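Local coordinates for toxin-like protein (Paenibacillus larvae subsp. larvae BRL-230010, PDB 5DZQ) that probably transfers ADP-ribose from NAD+ to a target protein, as a C3-like mono-ADP-ribosyltransferase toxin, at residues Phe149-Pro161 with Lys200-Gln212. Numbering follows the deposited sequence.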
ATOM      1  N   PHE B 149      -7.197   2.487  13.064  1.00 25.18           N
ATOM      2  CA  PHE B 149      -6.861   3.504  12.067  1.00 28.65           C
ATOM      3  C   PHE B 149      -7.850   3.405  10.918  1.00 33.04           C
ATOM      4  O   PHE B 149      -7.738   2.539  10.049  1.00 33.56           O
ATOM      5  CB  PHE B 149      -5.413   3.341  11.586  1.00 33.27           C
ATOM      6  CG  PHE B 149      -4.400   3.577  12.669  1.00 36.35           C
ATOM      7  CD1 PHE B 149      -4.075   4.870  13.061  1.00 38.54           C
ATOM      8  CD2 PHE B 149      -3.806   2.513  13.324  1.00 37.31           C
ATOM      9  CE1 PHE B 149      -3.165   5.097  14.080  1.00 42.10           C
ATOM     10  CE2 PHE B 149      -2.897   2.731  14.344  1.00 44.41           C
ATOM     11  CZ  PHE B 149      -2.575   4.026  14.721  1.00 47.89           C
ATOM     12  N   ALA B 150      -8.831   4.294  10.947  1.00 26.79           N
ATOM     13  CA  ALA B 150      -9.998   4.217  10.082  1.00 29.88           C
ATOM     14  C   ALA B 150     -10.112   5.463   9.200  1.00 29.55           C
ATOM     15  O   ALA B 150     -11.202   5.985   8.988  1.00 29.95           O
ATOM     16  CB  ALA B 150     -11.269   4.039  10.936  1.00 29.50           C
ATOM     17  N   MET B 151      -8.982   5.937   8.683  1.00 28.49           N
ATOM     18  CA  MET B 151      -8.989   7.174   7.917  1.00 32.04           C
ATOM     19  C   MET B 151      -9.431   6.958   6.463  1.00 35.11           C
ATOM     20  O   MET B 151      -9.857   7.896   5.793  1.00 35.99           O
ATOM     21  CB  MET B 151      -7.600   7.829   7.940  1.00 34.64           C
ATOM     22  CG  MET B 151      -7.051   8.048   9.343  1.00 45.94           C
ATOM     23  SD  MET B 151      -6.220   6.593  10.029  0.76 55.87           S
ATOM     24  CE  MET B 151      -4.949   6.294   8.803  1.00 62.90           C
ATOM     25  N   ARG B 152      -9.308   5.732   5.965  1.00 33.24           N
ATOM     26  CA  ARG B 152      -9.741   5.458   4.595  1.00 32.51           C
ATOM     27  C   ARG B 152     -11.267   5.380   4.572  1.00 38.07           C
ATOM     28  O   ARG B 152     -11.884   5.152   5.618  1.00 33.09           O
ATOM     29  CB  ARG B 152      -9.081   4.183   4.079  1.00 38.16           C
ATOM     30  CG  ARG B 152      -7.550   4.235   4.253  1.00 42.86           C
ATOM     31  CD  ARG B 152      -6.810   3.459   3.193  1.00 54.97           C
ATOM     32  NE  ARG B 152      -6.603   2.069   3.571  1.00 66.74           N
ATOM     33  CZ  ARG B 152      -5.471   1.589   4.074  1.00 75.47           C
ATOM     34  NH1 ARG B 152      -4.431   2.393   4.263  1.00 77.98           N
ATOM     35  NH2 ARG B 152      -5.378   0.301   4.388  1.00 72.71           N
ATOM     36  N   PRO B 153     -11.882   5.608   3.393  1.00 38.85           N
ATOM     37  CA  PRO B 153     -13.347   5.722   3.351  1.00 36.68           C
ATOM     38  C   PRO B 153     -14.094   4.442   3.743  1.00 33.73           C
ATOM     39  O   PRO B 153     -15.228   4.518   4.212  1.00 36.61           O
ATOM     40  CB  PRO B 153     -13.635   6.099   1.886  1.00 39.87           C
ATOM     41  CG  PRO B 153     -12.367   5.813   1.123  1.00 37.97           C
ATOM     42  CD  PRO B 153     -11.256   5.979   2.108  1.00 36.93           C
ATOM     43  N   VAL B 154     -13.478   3.287   3.558  1.00 30.55           N
ATOM     44  CA  VAL B 154     -14.141   2.040   3.907  1.00 28.73           C
ATOM     45  C   VAL B 154     -13.429   1.359   5.064  1.00 28.32           C
ATOM     46  O   VAL B 154     -12.202   1.306   5.106  1.00 30.99           O
ATOM     47  CB  VAL B 154     -14.199   1.085   2.705  1.00 32.57           C
ATOM     48  CG1 VAL B 154     -15.002  -0.167   3.064  1.00 33.19           C
ATOM     49  CG2 VAL B 154     -14.829   1.800   1.520  1.00 33.51           C
ATOM     50  N   LEU B 155     -14.205   0.867   6.022  1.00 30.94           N
ATOM     51  CA  LEU B 155     -13.652   0.125   7.139  1.00 25.67           C
ATOM     52  C   LEU B 155     -14.382  -1.204   7.239  1.00 28.97           C
ATOM     53  O   LEU B 155     -15.609  -1.244   7.362  1.00 31.32           O
ATOM     54  CB  LEU B 155     -13.786   0.931   8.443  1.00 31.04           C
ATOM     55  CG  LEU B 155     -13.105   0.502   9.753  1.00 32.97           C
ATOM     56  CD1 LEU B 155     -13.727  -0.706  10.394  1.00 45.36           C
ATOM     57  CD2 LEU B 155     -11.607   0.275   9.580  1.00 36.61           C
ATOM     58  N   THR B 156     -13.623  -2.291   7.204  1.00 31.31           N
ATOM     59  CA  THR B 156     -14.182  -3.629   7.364  1.00 32.62           C
ATOM     60  C   THR B 156     -13.699  -4.233   8.671  1.00 32.75           C
ATOM     61  O   THR B 156     -12.507  -4.268   8.916  1.00 31.35           O
ATOM     62  CB  THR B 156     -13.767  -4.559   6.198  1.00 31.67           C
ATOM     63  OG1 THR B 156     -14.159  -3.966   4.953  1.00 30.66           O
ATOM     64  CG2 THR B 156     -14.426  -5.921   6.339  1.00 31.49           C
ATOM     65  N   THR B 157     -14.609  -4.689   9.525  1.00 30.45           N
ATOM     66  CA  THR B 157     -14.182  -5.506  10.660  1.00 31.25           C
ATOM     67  C   THR B 157     -14.573  -6.949  10.379  1.00 35.89           C
ATOM     68  O   THR B 157     -15.629  -7.205   9.805  1.00 38.49           O
ATOM     69  CB  THR B 157     -14.799  -5.046  12.000  1.00 36.32           C
ATOM     70  OG1 THR B 157     -16.208  -4.857  11.845  1.00 37.86           O
ATOM     71  CG2 THR B 157     -14.164  -3.746  12.466  1.00 43.28           C
ATOM     72  N   LEU B 158     -13.710  -7.883  10.767  1.00 33.55           N
ATOM     73  CA  LEU B 158     -13.930  -9.298  10.499  1.00 34.00           C
ATOM     74  C   LEU B 158     -13.809 -10.111  11.769  1.00 35.83           C
ATOM     75  O   LEU B 158     -12.843  -9.966  12.520  1.00 36.72           O
ATOM     76  CB  LEU B 158     -12.926  -9.838   9.471  1.00 35.04           C
ATOM     77  CG  LEU B 158     -12.881  -9.190   8.089  1.00 47.01           C
ATOM     78  CD1 LEU B 158     -11.467  -8.761   7.727  1.00 52.48           C
ATOM     79  CD2 LEU B 158     -13.428 -10.144   7.046  1.00 51.26           C
ATOM     80  N   LYS B 159     -14.780 -10.982  11.991  1.00 35.14           N
ATOM     81  CA  LYS B 159     -14.681 -11.949  13.069  1.00 37.58           C
ATOM     82  C   LYS B 159     -14.037 -13.204  12.499  1.00 35.79           C
ATOM     83  O   LYS B 159     -14.549 -13.810  11.561  1.00 40.20           O
ATOM     84  CB  LYS B 159     -16.060 -12.241  13.671  1.00 42.55           C
ATOM     85  CG  LYS B 159     -16.074 -13.360  14.705  1.00 45.47           C
ATOM     86  CD  LYS B 159     -17.458 -13.502  15.369  1.00 50.97           C
ATOM     87  CE  LYS B 159     -18.555 -13.663  14.327  1.00 60.42           C
ATOM     88  NZ  LYS B 159     -19.916 -13.624  14.941  1.00 68.91           N
ATOM     89  N   VAL B 160     -12.876 -13.562  13.029  1.00 39.96           N
ATOM     90  CA  VAL B 160     -12.169 -14.745  12.558  1.00 40.59           C
ATOM     91  C   VAL B 160     -12.312 -15.810  13.625  1.00 42.23           C
ATOM     92  O   VAL B 160     -11.901 -15.599  14.765  1.00 40.81           O
ATOM     93  CB  VAL B 160     -10.685 -14.462  12.281  1.00 36.97           C
ATOM     94  CG1 VAL B 160     -10.043 -15.625  11.547  1.00 40.15           C
ATOM     95  CG2 VAL B 160     -10.536 -13.183  11.472  1.00 36.98           C
ATOM     96  N   PRO B 161     -12.901 -16.961  13.262  1.00 42.34           N
ATOM     97  CA  PRO B 161     -13.245 -17.983  14.256  1.00 42.13           C
ATOM     98  C   PRO B 161     -12.039 -18.742  14.791  1.00 43.86           C
ATOM     99  O   PRO B 161     -11.049 -18.905  14.087  1.00 41.77           O
ATOM    100  CB  PRO B 161     -14.169 -18.927  13.480  1.00 48.20           C
ATOM    101  CG  PRO B 161     -13.725 -18.797  12.070  1.00 47.21           C
ATOM    102  CD  PRO B 161     -13.297 -17.356  11.899  1.00 40.12           C
ATOM    103  N   LYS B 200     -17.649  13.665  12.449  1.00 31.49           N
ATOM    104  CA  LYS B 200     -17.686  15.127  12.467  1.00 32.57           C
ATOM    105  C   LYS B 200     -17.315  15.746  11.125  1.00 35.98           C
ATOM    106  O   LYS B 200     -17.896  16.746  10.735  1.00 38.17           O
ATOM    107  CB  LYS B 200     -16.757  15.693  13.546  1.00 33.76           C
ATOM    108  CG  LYS B 200     -17.443  16.007  14.873  1.00 36.91           C
ATOM    109  CD  LYS B 200     -16.447  16.625  15.832  1.00 45.01           C
ATOM    110  CE  LYS B 200     -16.240  15.771  17.059  1.00 50.69           C
ATOM    111  NZ  LYS B 200     -14.934  16.087  17.684  1.00 60.48           N
ATOM    112  N   GLY B 201     -16.351  15.161  10.420  1.00 33.25           N
ATOM    113  CA  GLY B 201     -15.901  15.755   9.173  1.00 39.15           C
ATOM    114  C   GLY B 201     -15.734  14.759   8.050  1.00 42.18           C
ATOM    115  O   GLY B 201     -14.990  14.998   7.104  1.00 42.19           O
ATOM    116  N   SER B 202     -16.434  13.636   8.147  1.00 33.64           N
ATOM    117  CA  SER B 202     -16.317  12.585   7.142  1.00 32.48           C
ATOM    118  C   SER B 202     -17.432  11.583   7.330  1.00 34.61           C
ATOM    119  O   SER B 202     -18.127  11.600   8.346  1.00 33.57           O
ATOM    120  CB  SER B 202     -14.955  11.886   7.227  1.00 41.31           C
ATOM    121  OG  SER B 202     -14.768  11.278   8.499  1.00 37.76           O
ATOM    122  N   GLU B 203     -17.609  10.725   6.335  1.00 37.83           N
ATOM    123  CA  GLU B 203     -18.512   9.588   6.457  1.00 35.87           C
ATOM    124  C   GLU B 203     -17.754   8.338   6.041  1.00 35.67           C
ATOM    125  O   GLU B 203     -17.024   8.344   5.048  1.00 37.41           O
ATOM    126  CB  GLU B 203     -19.771   9.783   5.601  1.00 37.24           C
ATOM    127  CG  GLU B 203     -20.623  10.960   6.051  1.00 40.72           C
ATOM    128  CD  GLU B 203     -21.989  10.991   5.401  1.00 45.19           C
ATOM    129  OE1 GLU B 203     -22.166  10.355   4.343  1.00 47.06           O
ATOM    130  OE2 GLU B 203     -22.888  11.656   5.953  1.00 48.80           O
ATOM    131  N   THR B 204     -17.929   7.272   6.809  1.00 32.23           N
ATOM    132  CA  THR B 204     -17.208   6.026   6.597  1.00 31.91           C
ATOM    133  C   THR B 204     -18.175   4.904   6.221  1.00 36.83           C
ATOM    134  O   THR B 204     -19.216   4.728   6.856  1.00 39.12           O
ATOM    135  CB  THR B 204     -16.406   5.617   7.878  1.00 38.18           C
ATOM    136  OG1 THR B 204     -15.506   6.671   8.251  1.00 33.78           O
ATOM    137  CG2 THR B 204     -15.623   4.325   7.646  1.00 37.94           C
ATOM    138  N   ILE B 205     -17.838   4.147   5.186  1.00 29.91           N
ATOM    139  CA  ILE B 205     -18.641   2.990   4.846  1.00 34.52           C
ATOM    140  C   ILE B 205     -18.137   1.848   5.696  1.00 33.94           C
ATOM    141  O   ILE B 205     -16.964   1.479   5.613  1.00 32.95           O
ATOM    142  CB  ILE B 205     -18.558   2.652   3.345  1.00 36.52           C
ATOM    143  CG1 ILE B 205     -19.291   3.729   2.539  1.00 40.98           C
ATOM    144  CG2 ILE B 205     -19.156   1.286   3.070  1.00 35.38           C
ATOM    145  CD1 ILE B 205     -18.976   3.711   1.051  1.00 40.62           C
ATOM    146  N   LYS B 206     -19.015   1.320   6.544  1.00 30.11           N
ATOM    147  CA  LYS B 206     -18.651   0.289   7.508  1.00 34.97           C
ATOM    148  C   LYS B 206     -19.154  -1.068   7.040  1.00 34.49           C
ATOM    149  O   LYS B 206     -20.325  -1.222   6.705  1.00 39.42           O
ATOM    150  CB  LYS B 206     -19.219   0.627   8.897  1.00 38.09           C
ATOM    151  CG  LYS B 206     -18.956  -0.421  10.000  1.00 40.98           C
ATOM    152  CD  LYS B 206     -17.465  -0.695  10.179  1.00 40.49           C
ATOM    153  CE  LYS B 206     -17.063  -0.753  11.643  1.00 52.38           C
ATOM    154  NZ  LYS B 206     -17.657  -1.879  12.402  1.00 45.06           N
ATOM    155  N   ILE B 207     -18.253  -2.043   6.988  1.00 36.11           N
ATOM    156  CA  ILE B 207     -18.612  -3.412   6.642  1.00 34.23           C
ATOM    157  C   ILE B 207     -18.290  -4.329   7.810  1.00 36.05           C
ATOM    158  O   ILE B 207     -17.164  -4.355   8.284  1.00 36.86           O
ATOM    159  CB  ILE B 207     -17.867  -3.909   5.373  1.00 29.99           C
ATOM    160  CG1 ILE B 207     -18.212  -3.011   4.181  1.00 31.71           C
ATOM    161  CG2 ILE B 207     -18.232  -5.382   5.089  1.00 31.97           C
ATOM    162  CD1 ILE B 207     -17.323  -3.215   2.962  1.00 36.79           C
ATOM    163  N   GLU B 208     -19.281  -5.074   8.283  1.00 34.05           N
ATOM    164  CA  GLU B 208     -19.050  -6.047   9.340  1.00 36.00           C
ATOM    165  C   GLU B 208     -19.226  -7.456   8.771  1.00 38.70           C
ATOM    166  O   GLU B 208     -20.271  -7.774   8.196  1.00 43.09           O
ATOM    167  CB  GLU B 208     -19.992  -5.787  10.522  1.00 36.31           C
ATOM    168  CG  GLU B 208     -19.828  -4.364  11.056  1.00 40.48           C
ATOM    169  CD  GLU B 208     -20.629  -4.100  12.317  1.00 47.84           C
ATOM    170  OE1 GLU B 208     -21.581  -4.858  12.586  1.00 46.02           O
ATOM    171  OE2 GLU B 208     -20.297  -3.130  13.031  1.00 49.86           O
ATOM    172  N   ALA B 209     -18.199  -8.293   8.915  1.00 35.32           N
ATOM    173  CA  ALA B 209     -18.191  -9.591   8.247  1.00 34.95           C
ATOM    174  C   ALA B 209     -17.657 -10.708   9.136  1.00 37.84           C
ATOM    175  O   ALA B 209     -16.936 -10.462  10.107  1.00 36.72           O
ATOM    176  CB  ALA B 209     -17.373  -9.518   6.962  1.00 37.20           C
ATOM    177  N   THR B 210     -18.021 -11.938   8.794  1.00 36.74           N
ATOM    178  CA  THR B 210     -17.545 -13.114   9.514  1.00 40.74           C
ATOM    179  C   THR B 210     -16.838 -14.075   8.565  1.00 38.57           C
ATOM    180  O   THR B 210     -17.400 -14.473   7.556  1.00 40.09           O
ATOM    181  CB  THR B 210     -18.699 -13.850  10.210  1.00 45.87           C
ATOM    182  OG1 THR B 210     -19.334 -12.961  11.135  1.00 42.67           O
ATOM    183  CG2 THR B 210     -18.175 -15.061  10.964  1.00 45.86           C
ATOM    184  N   VAL B 211     -15.595 -14.426   8.887  1.00 36.47           N
ATOM    185  CA  VAL B 211     -14.820 -15.350   8.073  1.00 33.22           C
ATOM    186  C   VAL B 211     -15.438 -16.744   8.154  1.00 37.97           C
ATOM    187  O   VAL B 211     -15.829 -17.193   9.230  1.00 38.92           O
ATOM    188  CB  VAL B 211     -13.339 -15.399   8.521  1.00 33.66           C
ATOM    189  CG1 VAL B 211     -12.595 -16.541   7.843  1.00 39.21           C
ATOM    190  CG2 VAL B 211     -12.640 -14.055   8.222  1.00 32.02           C
ATOM    191  N   GLN B 212     -15.558 -17.404   7.010  1.00 40.49           N
ATOM    192  CA  GLN B 212     -16.016 -18.790   6.975  1.00 46.79           C
ATOM    193  C   GLN B 212     -14.808 -19.730   6.997  1.00 49.41           C
ATOM    194  O   GLN B 212     -14.754 -20.667   7.799  1.00 62.18           O
ATOM    195  CB  GLN B 212     -16.868 -19.050   5.733  1.00 45.97           C
ATOM    196  CG  GLN B 212     -17.837 -17.942   5.379  1.00 47.81           C
ATOM    197  CD  GLN B 212     -18.997 -17.834   6.353  1.00 56.63           C
ATOM    198  OE1 GLN B 212     -19.947 -18.609   6.291  1.00 54.11           O
ATOM    199  NE2 GLN B 212     -18.927 -16.861   7.251  1.00 55.88           N
TER
HETATM  200  O   HOH W   1     -13.598   6.271  10.286  1.00 34.48           O
HETATM  201  O   HOH W   2     -13.612   7.524   6.651  1.00 40.74           O
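Leu155 and Lys206 lie side by side across the parallel pair of strands 154-160 and 203-211, part of the mixed five-stranded sheet in this ADP-ribosyltransferase fold. Seven backbone hydrogen bonds, running from Ile205 N to Pro153 O through Val211 N to Lys159 O, fix the register that sets which side chains meet. On the face of Leu155, Thr157 and Lys159, Leu155 CD1 rests 3.6 Å from Lys206 CE, so the lysine's aliphatic part is packed while its chain bends at chi2 (57°) and beyond, carrying the ammonium to Glu208 and Thr157. There Lys206 NZ meets Glu208 OE2 at 3.0 Å in a salt bridge, the carboxylate oxygen offering its anti lone pair, and only weakly reaches Thr157 OG1 at 3.4 Å; Tyr195 OH hydrogen-bonds to the same carboxylate oxygen, and a glycerol, probably from the crystallisation liquor, to the threonine hydroxyl. Further along, Lys159 runs beside Thr210, whose hydroxyl bonds to Asp192. The other face is largely apolar: Val154 CG1, trans to the main-chain nitrogen (chi1 -175°), touches Ile207 CD1 at 3.8 Å, and Leu158 CD2 meets Ala209 CB at 4.0 Å. Where the strands begin, Thr204 OG1 hydrogen-bonds to Asn199 ND2 and two waters: one joins it to Ala150 O, and the other, 2.6 Å from Thr204 OG1, donates to Arg152 O.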